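Long-range contact in C-type lectin domain family 4, member b1 (Mus musculus, PDB 6LKR), which is a calcium-binding C-type lectin receptor of innate immunity that binds carbohydrate and is implicated in recognising pathogen-derived phosphoglycolipids: residues Ala63-Trp69 with Lys102-Tyr107. Numbering follows the deposited sequence. Where two conformers were deposited one is given.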
# COMPACT_ATOMS: atom_id res chain seq x y z
N ALA A 63 8.61 20.30 10.77
CA ALA A 63 8.94 18.88 10.50
C ALA A 63 7.73 18.04 10.90
O ALA A 63 7.05 18.38 11.88
CB ALA A 63 10.18 18.47 11.24
N TYR A 64 7.43 16.99 10.14
CA TYR A 64 6.21 16.18 10.35
C TYR A 64 6.56 14.71 10.37
O TYR A 64 7.21 14.23 9.43
CB TYR A 64 5.19 16.43 9.24
CG TYR A 64 4.74 17.86 9.12
CD1 TYR A 64 5.54 18.80 8.51
CD2 TYR A 64 3.49 18.25 9.56
CE1 TYR A 64 5.13 20.11 8.36
CE2 TYR A 64 3.05 19.56 9.42
CZ TYR A 64 3.88 20.49 8.82
OH TYR A 64 3.48 21.78 8.64
N PHE A 65 6.11 14.01 11.41
CA PHE A 65 6.17 12.53 11.47
C PHE A 65 5.37 11.95 10.30
O PHE A 65 4.23 12.40 10.01
CB PHE A 65 5.65 12.02 12.81
CG PHE A 65 6.67 12.04 13.92
CD1 PHE A 65 7.93 11.50 13.73
CD2 PHE A 65 6.36 12.60 15.15
CE1 PHE A 65 8.86 11.50 14.76
CE2 PHE A 65 7.30 12.62 16.17
CZ PHE A 65 8.55 12.06 15.98
N ILE A 66 5.96 10.96 9.63
CA ILE A 66 5.28 10.08 8.64
C ILE A 66 5.19 8.67 9.24
O ILE A 66 5.83 8.41 10.28
CB ILE A 66 6.01 10.12 7.28
CG1 ILE A 66 7.37 9.42 7.33
CG2 ILE A 66 6.14 11.55 6.81
CD1 ILE A 66 7.99 9.22 5.97
N GLY A 67 4.38 7.81 8.62
CA GLY A 67 4.02 6.48 9.16
C GLY A 67 5.06 5.43 8.80
O GLY A 67 4.67 4.32 8.42
N LEU A 68 6.33 5.76 8.96
CA LEU A 68 7.47 4.85 8.67
C LEU A 68 8.29 4.69 9.95
O LEU A 68 8.62 5.70 10.58
CB LEU A 68 8.33 5.43 7.54
CG LEU A 68 9.37 4.47 6.95
CD1 LEU A 68 8.69 3.31 6.24
CD2 LEU A 68 10.28 5.19 5.98
N TRP A 69 8.59 3.46 10.34
CA TRP A 69 9.40 3.20 11.55
C TRP A 69 10.28 1.98 11.32
O TRP A 69 9.95 1.13 10.47
CB TRP A 69 8.53 3.07 12.81
CG TRP A 69 7.61 1.89 12.79
CD1 TRP A 69 6.48 1.73 12.04
CD2 TRP A 69 7.71 0.71 13.62
NE1 TRP A 69 5.90 0.52 12.31
CE2 TRP A 69 6.62 -0.12 13.28
CE3 TRP A 69 8.61 0.28 14.59
CZ2 TRP A 69 6.41 -1.36 13.88
CZ3 TRP A 69 8.41 -0.95 15.18
CH2 TRP A 69 7.32 -1.76 14.83
N LYS A 102 14.62 5.54 15.14
CA LYS A 102 13.70 4.46 14.67
C LYS A 102 12.44 5.03 14.00
O LYS A 102 11.70 4.24 13.41
CB LYS A 102 13.34 3.55 15.85
CG LYS A 102 14.53 2.81 16.46
CD LYS A 102 15.24 1.91 15.48
CE LYS A 102 16.20 0.95 16.14
NZ LYS A 102 17.10 0.32 15.15
N CYS A 103 12.21 6.34 14.06
CA CYS A 103 11.02 7.00 13.48
C CYS A 103 11.47 8.00 12.42
O CYS A 103 12.68 8.29 12.33
CB CYS A 103 10.17 7.67 14.55
SG CYS A 103 9.36 6.46 15.63
N VAL A 104 10.54 8.46 11.59
CA VAL A 104 10.86 9.20 10.34
C VAL A 104 10.01 10.46 10.28
O VAL A 104 8.79 10.39 10.53
CB VAL A 104 10.69 8.32 9.09
CG1 VAL A 104 11.04 9.05 7.80
CG2 VAL A 104 11.53 7.06 9.20
N THR A 105 10.67 11.58 9.97
CA THR A 105 9.99 12.87 9.72
C THR A 105 10.26 13.30 8.28
O THR A 105 11.24 12.82 7.68
CB THR A 105 10.47 13.99 10.65
OG1 THR A 105 11.90 14.04 10.59
CG2 THR A 105 10.00 13.78 12.07
N VAL A 106 9.39 14.15 7.76
CA VAL A 106 9.60 14.82 6.46
C VAL A 106 9.76 16.30 6.79
O VAL A 106 9.00 16.82 7.62
CB VAL A 106 8.47 14.51 5.46
CG1 VAL A 106 7.11 14.98 5.97
CG2 VAL A 106 8.77 15.10 4.09
N TYR A 107 10.77 16.95 6.21
CA TYR A 107 11.06 18.38 6.47
C TYR A 107 11.74 18.97 5.24
O TYR A 107 12.20 18.23 4.35
CB TYR A 107 11.86 18.54 7.76
CG TYR A 107 13.35 18.42 7.63
CD1 TYR A 107 13.98 17.19 7.69
CD2 TYR A 107 14.14 19.55 7.49
CE1 TYR A 107 15.36 17.08 7.59
CE2 TYR A 107 15.52 19.46 7.38
CZ TYR A 107 16.13 18.22 7.44
OH TYR A 107 17.49 18.14 7.33
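Tyr64 and Val106 face each other as an antiparallel hydrogen-bonded pair: Tyr64 N donates to Val106 O at 3.0 Å and Val106 N to Tyr64 O at 2.7 Å. A third backbone bond, nearly straight at 169°, runs from Ile66 N to Val104 O. Between them, Phe65 and Thr105 form a non-hydrogen-bonded pair, their side chains on one face of the sheet. Thr105 offers two unlike branches: in one of its two conformers CG2 lies 3.5 Å from Phe65 CD1 and OG1 is hydrogen-bonded elsewhere, a tentative division. The Phe65 ring also brings its edge to Val104 O, in the ring plane, with CD1 3.5 Å from that oxygen.

On the other face, Ile66, Val104 and Val106 pack aliphatic branches together beside Tyr64. Ile66 uses both branches: CD1 reaches Val104 CG1 at 3.6 Å, with the Ile66 chain extended (chi2 170°), while CG2 packs on Val106 CG1 at 3.7 Å. Val104, branched at CB, spreads its two methyls between neighbours, CG1 to Ile66 and CG2 to Leu68 CD2 at 3.9 Å.

These strands belong to the C-type lectin domain, whose calcium site includes Asn117 and Asp118 on strand 113-119, the next antiparallel neighbour of strand 103-109. At Gly67, the centre of an inverse gamma turn, the first strand turns a corner. Beyond it Leu68 packs on Trp76 and Trp78, and Val104 is covered by Trp76 and Trp116.

On the Phe65 face, Trp28 of helix 28-37 meets the Phe65 ring edge-to-face, and its NE1 hydrogen-bonds Ile66 O. Cys103, beside Phe65 CE1, is tied by a disulfide to Cys121. Lys102, following the calcium ligand Glu101, is long enough to carry its ammonium to Asp70 and Asp99 in salt bridges and to Gly72 O in a hydrogen bond.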